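Local coordinates for protein alanine dehydrogenase (Archaeoglobus fulgidus, PDB 1OMO) that catalyses the reversible NAD-dependent oxidative deamination of L-alanine to pyruvate and ammonium, working as a homodimer, at residues Ile15-Ala20 against Thr109-Gly114; Phe28-Leu33 against Ala56-Tyr61; Glu142-Val147 against Cys188-Thr193; Ile230-Lys235 against Gly257-Glu262; Val264-Gly269 against Gly274-Arg279. All coordinates share one frame; numbering follows the deposited sequence.

Contact 1: residues Ile15-Ala20 against Thr109-Gly114; sequences ISMDEA and TGAAGG. With NAD (nicotinamide-adenine-dinucleotide), chain D.
M17 sets CG anti to its backbone N (chi1 167°), and its chain then bends at both later torsions. This turns the thioether toward helix 102-120, although the CB of M17 does not aim there. M17 SD comes to rest 4.0 Å from A111 CA, and M17 CE ends 4.3 Å from G110 C. The methyl lies over the backbone where G110 joins A111. One turn further on, A20 CB meets A111 CB at 4.1 Å. A111 CB also packs on the backbone of A20, 3.8 Å from its carbonyl C. Small residues let the two helices come close, with the CA atoms of A20 and A111 6.1 Å apart. Helix 17-32 starts here, with S16 at its N-cap position. S16 N donates to E19 OE1 at 2.7 Å, on the anti lone pair of that oxygen, the N3-to-N-cap bond of a capping box. The NAD site of this Rossmann-type dehydrogenase lies across helix 102-120. The CB of T109 is directed away from residues 15-20, and T109 OG1 lies 3.0 Å from NAD C4N of the nicotinamide. A hydrogen bond from T109 OG1 to T105 O holds that hydroxyl. R108 and Q136 bind NAD nearby.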
# COMPACT_ATOMS: atom_id res chain seq x y z
N ILE A 15 20.99 -11.03 -6.38
CA ILE A 15 21.53 -10.37 -5.19
C ILE A 15 22.33 -11.36 -4.39
O ILE A 15 22.00 -12.53 -4.31
CB ILE A 15 20.50 -9.85 -4.13
CG1 ILE A 15 19.69 -8.65 -4.61
CG2 ILE A 15 21.27 -9.23 -2.96
CD1 ILE A 15 19.32 -7.74 -3.39
N SER A 16 23.34 -10.81 -3.75
CA SER A 16 24.27 -11.53 -2.90
C SER A 16 23.87 -11.23 -1.45
O SER A 16 23.31 -10.17 -1.19
CB SER A 16 25.67 -10.96 -3.14
OG SER A 16 26.61 -11.76 -2.49
N MET A 17 24.18 -12.12 -0.52
CA MET A 17 23.85 -11.85 0.87
C MET A 17 24.68 -10.64 1.25
O MET A 17 24.23 -9.80 2.02
CB MET A 17 24.22 -13.02 1.78
CG MET A 17 24.19 -12.67 3.30
SD MET A 17 22.60 -12.03 3.84
CE MET A 17 21.63 -13.50 4.17
N ASP A 18 25.88 -10.54 0.70
CA ASP A 18 26.73 -9.40 0.99
C ASP A 18 26.10 -8.13 0.41
O ASP A 18 26.05 -7.11 1.07
CB ASP A 18 28.13 -9.62 0.41
CG ASP A 18 29.01 -10.45 1.33
OD1 ASP A 18 29.50 -11.51 0.89
OD2 ASP A 18 29.20 -10.05 2.50
N GLU A 19 25.60 -8.20 -0.82
CA GLU A 19 24.97 -7.02 -1.40
C GLU A 19 23.78 -6.63 -0.51
O GLU A 19 23.60 -5.47 -0.17
CB GLU A 19 24.47 -7.31 -2.82
CG GLU A 19 25.55 -7.39 -3.88
CD GLU A 19 24.98 -7.75 -5.23
OE1 GLU A 19 24.26 -8.78 -5.30
OE2 GLU A 19 25.26 -7.01 -6.21
N ALA A 20 23.00 -7.63 -0.11
CA ALA A 20 21.83 -7.41 0.74
C ALA A 20 22.25 -6.76 2.05
O ALA A 20 21.58 -5.84 2.53
CB ALA A 20 21.11 -8.75 1.02
N THR A 109 15.99 -10.03 5.86
CA THR A 109 15.74 -10.20 7.29
C THR A 109 17.02 -10.85 7.77
O THR A 109 17.57 -10.49 8.82
CB THR A 109 14.52 -11.12 7.55
OG1 THR A 109 13.38 -10.57 6.85
CG2 THR A 109 14.21 -11.19 9.06
N GLY A 110 17.53 -11.79 6.99
CA GLY A 110 18.78 -12.40 7.37
C GLY A 110 19.86 -11.33 7.46
O GLY A 110 20.59 -11.23 8.46
N ALA A 111 19.96 -10.49 6.42
CA ALA A 111 20.97 -9.44 6.39
C ALA A 111 20.88 -8.53 7.64
O ALA A 111 21.90 -8.22 8.26
CB ALA A 111 20.84 -8.60 5.10
N ALA A 112 19.67 -8.12 8.01
CA ALA A 112 19.53 -7.27 9.19
C ALA A 112 20.05 -7.97 10.44
O ALA A 112 20.75 -7.37 11.24
CB ALA A 112 18.08 -6.84 9.39
N GLY A 113 19.75 -9.26 10.56
CA GLY A 113 20.18 -10.01 11.73
C GLY A 113 21.68 -9.93 11.81
O GLY A 113 22.22 -9.67 12.87
N GLY A 114 22.34 -10.12 10.67
CA GLY A 114 23.79 -10.07 10.60
C GLY A 114 24.36 -8.68 10.91
O GLY A 114 25.39 -8.58 11.59
PA NAD D . 9.15 -21.60 9.34
O1A NAD D . 7.80 -22.13 9.65
O2A NAD D . 9.93 -22.21 8.17
O5B NAD D . 10.25 -21.51 10.57
C5B NAD D . 9.84 -21.52 12.00
C4B NAD D . 10.51 -22.77 12.64
O4B NAD D . 10.09 -22.66 14.07
C3B NAD D . 9.95 -24.21 12.21
O3B NAD D . 11.05 -25.08 11.74
C2B NAD D . 9.22 -24.76 13.46
O2B NAD D . 9.11 -26.12 13.63
C1B NAD D . 9.96 -23.97 14.58
N9A NAD D . 9.16 -23.76 15.76
C8A NAD D . 7.83 -23.46 15.94
N7A NAD D . 7.48 -23.33 17.20
C5A NAD D . 8.56 -23.54 17.94
C6A NAD D . 8.78 -23.51 19.38
N6A NAD D . 7.81 -23.28 20.23
N1A NAD D . 10.08 -23.78 19.78
C2A NAD D . 11.10 -24.04 18.92
N3A NAD D . 10.93 -24.08 17.52
C4A NAD D . 9.65 -23.80 17.08
O3 NAD D . 9.30 -19.95 9.14
PN NAD D . 10.56 -18.89 8.73
O1N NAD D . 11.84 -19.69 8.75
O2N NAD D . 10.13 -18.07 7.53
O5D NAD D . 10.50 -17.95 10.12
C5D NAD D . 8.99 -17.64 10.46
C4D NAD D . 8.85 -16.64 11.56
O4D NAD D . 9.64 -15.39 11.15
C3D NAD D . 7.40 -16.11 11.80
O3D NAD D . 7.22 -15.62 13.15
C2D NAD D . 7.33 -15.01 10.74
O2D NAD D . 6.16 -14.26 10.76
C1D NAD D . 8.71 -14.24 11.03
N1N NAD D . 9.38 -13.44 9.95
C2N NAD D . 9.75 -12.10 10.41
C3N NAD D . 10.57 -11.37 9.47
C7N NAD D . 10.97 -9.86 9.99
O7N NAD D . 11.26 -8.99 9.13
N7N NAD D . 10.99 -9.63 11.35
C4N NAD D . 11.03 -11.82 8.22
C5N NAD D . 10.58 -13.17 7.89
C6N NAD D . 9.79 -13.95 8.74

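Contact 2: residues Phe28-Leu33 against Ala56-Tyr61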
# COMPACT_ATOMS: atom_id res chain seq x y z
N PHE A 28 19.29 1.49 6.93
CA PHE A 28 19.10 1.89 8.33
C PHE A 28 19.76 3.24 8.59
O PHE A 28 19.19 4.11 9.23
CB PHE A 28 19.70 0.88 9.31
CG PHE A 28 18.88 -0.34 9.52
CD1 PHE A 28 17.50 -0.24 9.70
CD2 PHE A 28 19.46 -1.59 9.51
CE1 PHE A 28 16.72 -1.38 9.86
CE2 PHE A 28 18.70 -2.73 9.67
CZ PHE A 28 17.32 -2.62 9.84
N ARG A 29 20.99 3.39 8.11
CA ARG A 29 21.74 4.63 8.29
C ARG A 29 20.91 5.81 7.73
O ARG A 29 20.61 6.77 8.45
CB ARG A 29 23.09 4.49 7.60
CG ARG A 29 24.02 5.67 7.81
CD ARG A 29 25.26 5.57 6.91
NE ARG A 29 25.72 6.92 6.60
CZ ARG A 29 25.35 7.63 5.54
NH1 ARG A 29 24.52 7.12 4.63
NH2 ARG A 29 25.78 8.89 5.40
N LEU A 30 20.50 5.72 6.46
CA LEU A 30 19.70 6.79 5.85
C LEU A 30 18.39 7.12 6.59
O LEU A 30 18.09 8.28 6.83
CB LEU A 30 19.38 6.47 4.38
CG LEU A 30 20.58 6.41 3.45
CD1 LEU A 30 20.19 5.82 2.13
CD2 LEU A 30 21.16 7.81 3.27
N TYR A 31 17.63 6.11 7.00
CA TYR A 31 16.38 6.40 7.68
C TYR A 31 16.62 7.12 9.00
O TYR A 31 15.89 8.01 9.36
CB TYR A 31 15.55 5.13 7.93
CG TYR A 31 14.14 5.44 8.41
CD1 TYR A 31 13.44 6.53 7.89
CD2 TYR A 31 13.49 4.64 9.33
CE1 TYR A 31 12.14 6.81 8.27
CE2 TYR A 31 12.15 4.91 9.73
CZ TYR A 31 11.48 6.00 9.18
OH TYR A 31 10.16 6.28 9.49
N ALA A 32 17.66 6.73 9.72
CA ALA A 32 17.93 7.40 10.98
C ALA A 32 18.37 8.86 10.73
O ALA A 32 18.20 9.69 11.61
CB ALA A 32 18.98 6.64 11.77
N LEU A 33 18.93 9.15 9.55
CA LEU A 33 19.35 10.52 9.23
C LEU A 33 18.24 11.29 8.47
O LEU A 33 18.49 12.34 7.90
CB LEU A 33 20.62 10.51 8.39
CG LEU A 33 21.85 9.99 9.12
CD1 LEU A 33 23.04 9.92 8.17
CD2 LEU A 33 22.15 10.90 10.31
N ALA A 56 8.02 2.60 0.65
CA ALA A 56 9.21 3.32 1.11
C ALA A 56 9.95 4.04 -0.01
O ALA A 56 9.88 3.65 -1.16
CB ALA A 56 10.17 2.36 1.81
N HIS A 57 10.68 5.08 0.36
CA HIS A 57 11.45 5.85 -0.58
C HIS A 57 12.84 6.14 -0.01
O HIS A 57 12.96 6.66 1.13
CB HIS A 57 10.72 7.18 -0.83
CG HIS A 57 11.50 8.15 -1.66
ND1 HIS A 57 11.33 9.52 -1.55
CD2 HIS A 57 12.42 7.97 -2.63
CE1 HIS A 57 12.13 10.13 -2.40
NE2 HIS A 57 12.80 9.22 -3.07
N LEU A 58 13.88 5.78 -0.78
CA LEU A 58 15.28 6.05 -0.41
C LEU A 58 16.22 5.55 -1.50
O LEU A 58 15.81 4.83 -2.42
CB LEU A 58 15.68 5.39 0.91
CG LEU A 58 16.05 3.91 0.78
CD1 LEU A 58 16.71 3.37 2.08
CD2 LEU A 58 14.78 3.14 0.44
N MET A 59 17.49 5.93 -1.39
CA MET A 59 18.49 5.50 -2.35
C MET A 59 18.08 5.76 -3.78
O MET A 59 18.55 5.10 -4.69
CB MET A 59 18.77 4.00 -2.17
CG MET A 59 19.08 3.63 -0.74
SD MET A 59 19.27 1.88 -0.57
CE MET A 59 20.43 1.80 0.76
N GLY A 60 17.19 6.72 -3.98
CA GLY A 60 16.79 7.06 -5.32
C GLY A 60 15.62 6.32 -5.93
O GLY A 60 15.29 6.55 -7.10
N TYR A 61 15.01 5.42 -5.17
CA TYR A 61 13.86 4.69 -5.67
C TYR A 61 12.68 4.76 -4.74
O TYR A 61 12.79 5.20 -3.59
CB TYR A 61 14.17 3.21 -5.87
CG TYR A 61 15.12 2.94 -6.99
CD1 TYR A 61 16.47 3.21 -6.86
CD2 TYR A 61 14.66 2.38 -8.18
CE1 TYR A 61 17.36 2.92 -7.88
CE2 TYR A 61 15.54 2.08 -9.22
CZ TYR A 61 16.89 2.34 -9.06
OH TYR A 61 17.78 1.97 -10.04
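L30 lays its CD1 methyl against the side chain of M59, with L30 CD1 3.8 Å from M59 CG. The two side chains cross obliquely, and the touch falls near the root of M59. Beyond CG the methionine chain runs on extended. The same L30 methyl also reaches L58, where L30 CD1 and L58 CD1 are 4.3 Å apart. One leucine branch of the helix therefore bridges two successive residues of the other segment. L30 keeps CG anti to its carbonyl carbon (chi1 -65°), and its CB points at the strand end. L58 points back toward the helix. M59 has its CB turned aside, and it is CG, one bond on, that meets L30. No hydrogen bond joins the two segments, so the contact is purely apolar.

L58 and M59 lie where the strand passes into a turn. Strand 50-58 ends at L58, and a type I' turn runs from L58 to Y61. The turn is closed by L58 N to Y61 O at 3.1 Å and by Y61 N to L58 O at 2.9 Å. M59 sits in the turn at positive phi, followed by G60, also at positive phi. M59 O accepts a hydrogen bond from K302 NZ of helix 294-311. On the strand itself, H57 packs edge-to-face on F46 of the second subunit. The arrangement is a beta hairpin with a two-residue type I' turn (M59, G60), linking antiparallel strands 50-58 and 61-69 of the mixed sheet, with its turn packed against the C-terminal end of helix 17-32.

Contact 3: residues Glu142-Val147 against Cys188-Thr193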
# COMPACT_ATOMS: atom_id res chain seq x y z
N GLU A 142 23.63 -17.51 7.57
CA GLU A 142 24.44 -17.05 6.46
C GLU A 142 24.88 -15.59 6.60
O GLU A 142 25.99 -15.25 6.23
CB GLU A 142 23.69 -17.23 5.13
CG GLU A 142 23.49 -18.66 4.72
CD GLU A 142 24.78 -19.38 4.32
OE1 GLU A 142 24.75 -20.63 4.19
OE2 GLU A 142 25.82 -18.71 4.12
N ALA A 143 24.01 -14.72 7.10
CA ALA A 143 24.41 -13.33 7.28
C ALA A 143 25.48 -13.25 8.37
O ALA A 143 26.50 -12.54 8.21
CB ALA A 143 23.22 -12.51 7.67
N LEU A 144 25.25 -13.96 9.47
CA LEU A 144 26.16 -13.95 10.60
C LEU A 144 27.56 -14.46 10.27
O LEU A 144 28.57 -13.96 10.81
CB LEU A 144 25.57 -14.75 11.78
CG LEU A 144 24.35 -14.17 12.51
CD1 LEU A 144 23.72 -15.23 13.41
CD2 LEU A 144 24.80 -12.96 13.35
N ARG A 145 27.67 -15.46 9.41
CA ARG A 145 29.00 -15.90 9.12
C ARG A 145 29.72 -14.92 8.21
O ARG A 145 30.89 -15.07 7.94
CB ARG A 145 29.05 -17.33 8.60
CG ARG A 145 28.36 -17.60 7.33
CD ARG A 145 28.57 -19.06 7.03
NE ARG A 145 28.12 -19.39 5.69
CZ ARG A 145 28.67 -20.33 4.94
NH1 ARG A 145 29.70 -21.02 5.40
NH2 ARG A 145 28.17 -20.61 3.74
N ARG A 146 29.04 -13.88 7.75
CA ARG A 146 29.75 -12.89 6.94
C ARG A 146 30.43 -11.99 7.95
O ARG A 146 31.35 -11.29 7.63
CB ARG A 146 28.78 -12.05 6.10
CG ARG A 146 28.69 -12.45 4.63
CD ARG A 146 28.23 -13.87 4.48
NE ARG A 146 27.94 -14.18 3.08
CZ ARG A 146 27.31 -15.28 2.68
NH1 ARG A 146 27.10 -15.49 1.38
NH2 ARG A 146 26.90 -16.18 3.58
N VAL A 147 29.97 -12.01 9.19
CA VAL A 147 30.56 -11.11 10.16
C VAL A 147 31.30 -11.76 11.33
O VAL A 147 32.02 -11.07 12.06
CB VAL A 147 29.50 -10.09 10.72
CG1 VAL A 147 29.11 -9.08 9.60
CG2 VAL A 147 28.24 -10.82 11.17
N CYS A 188 24.82 -19.23 24.91
CA CYS A 188 25.68 -18.89 23.78
C CYS A 188 26.09 -17.44 23.83
O CYS A 188 25.70 -16.73 24.75
CB CYS A 188 24.92 -19.14 22.48
SG CYS A 188 23.38 -18.19 22.40
N ASP A 189 26.85 -16.97 22.85
CA ASP A 189 27.23 -15.54 22.82
C ASP A 189 26.19 -14.73 21.99
O ASP A 189 25.88 -13.59 22.30
CB ASP A 189 28.63 -15.37 22.21
CG ASP A 189 29.67 -16.31 22.83
OD1 ASP A 189 29.76 -16.37 24.08
OD2 ASP A 189 30.38 -17.00 22.07
N VAL A 190 25.66 -15.37 20.94
CA VAL A 190 24.67 -14.79 20.03
C VAL A 190 23.54 -15.82 19.92
O VAL A 190 23.77 -16.97 19.51
CB VAL A 190 25.29 -14.53 18.62
CG1 VAL A 190 24.23 -14.01 17.63
CG2 VAL A 190 26.44 -13.49 18.74
N LEU A 191 22.34 -15.41 20.32
CA LEU A 191 21.16 -16.28 20.29
C LEU A 191 20.15 -15.72 19.27
O LEU A 191 19.71 -14.58 19.39
CB LEU A 191 20.54 -16.34 21.71
CG LEU A 191 19.21 -17.08 21.93
CD1 LEU A 191 19.37 -18.58 21.63
CD2 LEU A 191 18.74 -16.88 23.39
N VAL A 192 19.81 -16.54 18.28
CA VAL A 192 18.87 -16.18 17.21
C VAL A 192 17.50 -16.86 17.42
O VAL A 192 17.39 -18.06 17.17
CB VAL A 192 19.41 -16.68 15.85
CG1 VAL A 192 18.49 -16.25 14.74
CG2 VAL A 192 20.83 -16.21 15.64
N THR A 193 16.47 -16.15 17.87
CA THR A 193 15.16 -16.78 18.05
C THR A 193 14.34 -16.54 16.78
O THR A 193 14.13 -15.43 16.37
CB THR A 193 14.43 -16.25 19.29
OG1 THR A 193 14.09 -14.89 19.08
CG2 THR A 193 15.34 -16.38 20.55
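L144 and V192 meet tip to tip, and this is the tight part of the contact. L144 CD1 lies 3.8 Å from V192 CG2. V190, two residues earlier on the same strand face, is looser, with V190 CG1 4.4 Å from L144 CD1. L191 between them points away from the helix. V192 holds CG2 anti to its carbonyl carbon, which aims this methyl at the leucine. F128 of the neighbouring strand 127-131 packs on both L144 and V190. The contact is helix-on-sheet packing within the Rossmann fold: helix 135-147 follows strand 127-131 and lies over the parallel sheet that includes strand 190-193. The glycine-rich GxGxxA-like turn between strand 127-131 and helix 135-147 is consistent with NAD binding by T135 and Q136.

Away from the strand, E142, R145 and R146 are partly or fully exposed. There E142 OE2 takes three hydrogen bonds, in a salt-bridge network. R145 grips it side-on, with R145 NE at 2.9 Å and R145 NH2 at 3.0 Å from E142 OE2. R146 NH2 meets E142 OE2 at 2.8 Å, on the anti lone pair. R146 NH2 also donates to E142 O, from above its carbonyl plane. E142 OE1 is hydrogen-bonded to Y169 OH.

Contact 4: residues Ile230-Lys235 against Gly257-Glu262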
# COMPACT_ATOMS: atom_id res chain seq x y z
N ILE A 230 13.81 -11.21 30.53
CA ILE A 230 15.02 -10.99 29.73
C ILE A 230 14.96 -9.54 29.26
O ILE A 230 15.96 -8.85 29.27
CB ILE A 230 15.06 -11.91 28.47
CG1 ILE A 230 15.08 -13.38 28.89
CG2 ILE A 230 16.28 -11.62 27.62
CD1 ILE A 230 14.94 -14.37 27.72
N LEU A 231 13.77 -9.09 28.85
CA LEU A 231 13.60 -7.73 28.36
C LEU A 231 13.97 -6.69 29.41
O LEU A 231 14.69 -5.72 29.11
CB LEU A 231 12.15 -7.50 27.88
CG LEU A 231 11.66 -8.32 26.67
CD1 LEU A 231 10.22 -7.88 26.27
CD2 LEU A 231 12.63 -8.12 25.52
N LYS A 232 13.50 -6.89 30.63
CA LYS A 232 13.77 -5.97 31.74
C LYS A 232 15.26 -5.73 32.02
O LYS A 232 15.69 -4.65 32.42
CB LYS A 232 13.17 -6.52 33.04
CG LYS A 232 11.69 -6.65 33.04
CD LYS A 232 11.26 -7.23 34.35
CE LYS A 232 9.77 -7.39 34.41
NZ LYS A 232 9.34 -7.91 35.74
N LYS A 233 16.03 -6.78 31.79
CA LYS A 233 17.47 -6.83 32.07
C LYS A 233 18.37 -6.55 30.87
O LYS A 233 19.59 -6.68 30.97
CB LYS A 233 17.74 -8.25 32.64
CG LYS A 233 19.09 -8.89 32.39
CD LYS A 233 19.17 -10.35 32.96
CE LYS A 233 18.35 -11.34 32.13
NZ LYS A 233 18.86 -12.77 32.25
N ALA A 234 17.79 -6.11 29.75
CA ALA A 234 18.60 -5.92 28.55
C ALA A 234 18.55 -4.56 27.89
O ALA A 234 17.65 -3.76 28.14
CB ALA A 234 18.22 -7.03 27.50
N LYS A 235 19.55 -4.30 27.05
CA LYS A 235 19.58 -3.10 26.25
C LYS A 235 18.85 -3.54 24.96
O LYS A 235 19.35 -4.35 24.16
CB LYS A 235 21.02 -2.69 25.95
CG LYS A 235 21.12 -1.54 24.96
CD LYS A 235 22.57 -1.07 24.78
CE LYS A 235 23.07 -0.28 25.99
NZ LYS A 235 24.56 -0.03 25.97
N GLY A 257 2.08 -3.58 29.89
CA GLY A 257 2.72 -2.59 30.75
C GLY A 257 3.97 -2.96 31.52
O GLY A 257 4.36 -2.23 32.42
N VAL A 258 4.58 -4.09 31.19
CA VAL A 258 5.77 -4.51 31.90
C VAL A 258 6.92 -3.54 31.64
O VAL A 258 7.54 -3.03 32.58
CB VAL A 258 6.15 -5.93 31.51
CG1 VAL A 258 7.41 -6.36 32.24
CG2 VAL A 258 4.99 -6.85 31.89
N ILE A 259 7.23 -3.28 30.38
CA ILE A 259 8.27 -2.31 30.08
C ILE A 259 7.68 -1.12 29.34
O ILE A 259 6.61 -1.21 28.72
CB ILE A 259 9.40 -2.91 29.23
CG1 ILE A 259 8.81 -3.55 27.98
CG2 ILE A 259 10.22 -3.87 30.05
CD1 ILE A 259 9.84 -3.83 26.94
N GLY A 260 8.36 0.01 29.42
CA GLY A 260 7.88 1.19 28.74
C GLY A 260 8.80 1.56 27.59
O GLY A 260 9.63 0.76 27.16
N VAL A 261 8.66 2.79 27.11
CA VAL A 261 9.49 3.25 26.00
C VAL A 261 10.87 3.67 26.47
O VAL A 261 11.80 3.74 25.69
CB VAL A 261 8.87 4.42 25.24
CG1 VAL A 261 9.70 4.68 23.98
CG2 VAL A 261 7.42 4.13 24.88
N GLU A 262 11.00 3.97 27.75
CA GLU A 262 12.31 4.33 28.22
C GLU A 262 13.12 3.04 28.23
O GLU A 262 14.36 3.05 28.19
CB GLU A 262 12.24 4.96 29.60
CG GLU A 262 12.34 6.48 29.49
CD GLU A 262 12.44 7.15 30.84
OE1 GLU A 262 11.43 7.10 31.56
OE2 GLU A 262 13.52 7.71 31.19
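L231 and I259 form the buried part of this contact, with L231 CD1 4.1 Å from I259 CD1. It joins parts of the NAD-binding Rossmann domain: the end of helix 228-232 and the loop between helix 251-255 and strand 264-267. The two side chains cross at about a right angle and touch through their CD1 methyls. Nearer the surface, K232 and V258 also cross at about a right angle. Here the aliphatic part of the lysine does the packing, and K232 CE lies 3.4 Å from V258 CG1, the shortest distance between the segments. Between these two pairs, K232 CG lies 4.3 Å from I259 CG2. I259 thus meets both helix residues, through different branches. No hydrogen bond links the segments.

Torsions set this division of work. I259 places CG1 between its backbone N and carbonyl carbon (chi1 53°). CG2 then stands anti to the carbonyl carbon, and the two branches reach separate partners. K232 is extended throughout, which carries its ammonium past V258. The charge is met by E229, one turn earlier, in a salt bridge to K232 NZ.

Further out, A253 of helix 251-255 packs on both L231 and I259. I287 of strand 285-289 also touches L231. The loop leaves helix 251-255 at G257, which has positive phi and forms a Schellman motif. V258 follows directly and points toward helix 228-232. On the other segment, A234 N bonds to L231 O at 3.2 Å as the chain turns into strand 234-238.

Contact 5: residues Val264-Gly269 against Gly274-Arg279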
# COMPACT_ATOMS: atom_id res chain seq x y z
N VAL A 264 13.40 1.12 25.86
CA VAL A 264 13.97 0.84 24.56
C VAL A 264 15.14 1.79 24.44
O VAL A 264 14.99 3.01 24.57
CB VAL A 264 12.99 1.08 23.39
CG1 VAL A 264 13.72 0.93 22.07
CG2 VAL A 264 11.87 0.06 23.44
N HIS A 265 16.32 1.23 24.21
CA HIS A 265 17.52 2.03 24.13
C HIS A 265 17.73 2.84 22.84
O HIS A 265 18.14 4.01 22.89
CB HIS A 265 18.74 1.14 24.38
CG HIS A 265 20.04 1.86 24.27
ND1 HIS A 265 21.09 1.40 23.50
CD2 HIS A 265 20.44 3.05 24.78
CE1 HIS A 265 22.08 2.28 23.54
NE2 HIS A 265 21.71 3.29 24.30
N ALA A 266 17.48 2.22 21.69
CA ALA A 266 17.70 2.91 20.44
C ALA A 266 17.12 2.08 19.30
O ALA A 266 16.65 0.99 19.54
CB ALA A 266 19.22 3.06 20.24
N THR A 267 17.15 2.62 18.09
CA THR A 267 16.72 1.87 16.91
C THR A 267 18.09 1.45 16.34
O THR A 267 19.11 2.04 16.68
CB THR A 267 16.03 2.74 15.84
OG1 THR A 267 16.95 3.73 15.36
CG2 THR A 267 14.80 3.44 16.41
N ILE A 268 18.13 0.44 15.50
CA ILE A 268 19.41 -0.00 14.95
C ILE A 268 20.06 1.08 14.06
O ILE A 268 21.28 1.16 13.98
CB ILE A 268 19.23 -1.34 14.19
CG1 ILE A 268 20.58 -1.91 13.77
CG2 ILE A 268 18.31 -1.13 12.99
CD1 ILE A 268 21.56 -1.97 14.89
N GLY A 269 19.22 1.91 13.41
CA GLY A 269 19.71 2.97 12.55
C GLY A 269 20.42 4.02 13.39
O GLY A 269 21.46 4.56 13.00
N GLY A 274 25.48 6.48 14.71
CA GLY A 274 26.23 7.17 15.73
C GLY A 274 25.41 8.11 16.60
O GLY A 274 25.96 8.93 17.33
N LEU A 275 24.09 7.99 16.53
CA LEU A 275 23.22 8.85 17.33
C LEU A 275 23.02 8.30 18.73
O LEU A 275 22.65 9.04 19.65
CB LEU A 275 21.86 9.01 16.65
CG LEU A 275 21.87 9.49 15.21
CD1 LEU A 275 20.46 9.48 14.64
CD2 LEU A 275 22.45 10.88 15.19
N LYS A 276 23.24 6.99 18.88
CA LYS A 276 23.13 6.31 20.16
C LYS A 276 24.20 5.24 20.20
O LYS A 276 24.55 4.65 19.19
CB LYS A 276 21.79 5.61 20.34
CG LYS A 276 20.57 6.44 20.11
CD LYS A 276 20.23 7.36 21.27
CE LYS A 276 18.69 7.46 21.40
NZ LYS A 276 18.17 8.67 22.08
N ASP A 277 24.69 4.96 21.39
CA ASP A 277 25.71 3.94 21.57
C ASP A 277 25.09 2.55 21.37
O ASP A 277 23.88 2.36 21.50
CB ASP A 277 26.29 4.09 22.97
CG ASP A 277 25.21 4.32 23.99
OD1 ASP A 277 24.92 3.40 24.78
OD2 ASP A 277 24.63 5.44 23.97
N GLY A 278 25.93 1.59 21.00
CA GLY A 278 25.44 0.25 20.84
C GLY A 278 25.82 -0.45 22.14
O GLY A 278 25.54 0.03 23.24
N ARG A 279 26.47 -1.59 22.02
CA ARG A 279 26.90 -2.32 23.20
C ARG A 279 27.95 -1.46 23.91
O ARG A 279 28.83 -0.90 23.24
CB ARG A 279 27.51 -3.64 22.75
CG ARG A 279 28.12 -4.48 23.84
CD ARG A 279 28.29 -5.92 23.38
NE ARG A 279 28.11 -6.77 24.54
CZ ARG A 279 27.02 -7.48 24.81
NH1 ARG A 279 26.99 -8.19 25.92
NH2 ARG A 279 26.00 -7.54 23.97
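The chain doubles back through helix 268-273, bringing A266 and K276 to a CA separation of 6.4 Å, and G274 ends that helix in a Schellman motif at positive phi. A266 and K276 pack directly. A266 CB lies 3.6 Å from both K276 CB and K276 CG, so the small methyl sits against the root of the lysine chain. K276 then bends at chi2 and chi3, which brings K276 CE 3.8 Å from the backbone H265 O.

H265 swings out with CG anti to its backbone N (chi1 178°), and its ring reaches D277. The two side chains cross at about a right angle, with ring and carboxylate planes 52° apart. The imidazole lies beside the D277 carboxylate, but its orientation in the model is doubtful, so a hydrogen bond is not settled.

T267 is the N-cap of helix 268-273: its side chain caps a backbone N of the first turn, and T267 N is bonded back to E270 OE1, as in a capping box. K235 of strand 234-238 bonds through NZ to G278 O, and R279 NH2 bonds to L120 O. Strand 264-267, outermost in the parallel sheet within this chain, lies beside strand 234-238, and the loop 274-279 runs past it toward strand 285-289.

In the fold
Contacts 1 and 3 are buried, contacts 2 and 4 are partly buried, and contact 5 lies at the surface. Contacts 1 and 2 use opposite ends of helix 17-32. Contact 1 packs small residues near NAD, while contact 2 sits near the subunit interface. A143 packs on G110, so contacts 1 and 3 adjoin. Contacts 3, 4 and 5 all reach the parallel sheet. Contacts 4 and 5 meet through K235. Contact 2 packs on contact 5 through F28 and A32. Apolar side chains fill the inner contacts. At the exposed edges of contacts 4 and 5, lysine chains pack through their carbons. Contact 5 adds a histidine beside an aspartate; contact 3 keeps its charges away from the strand.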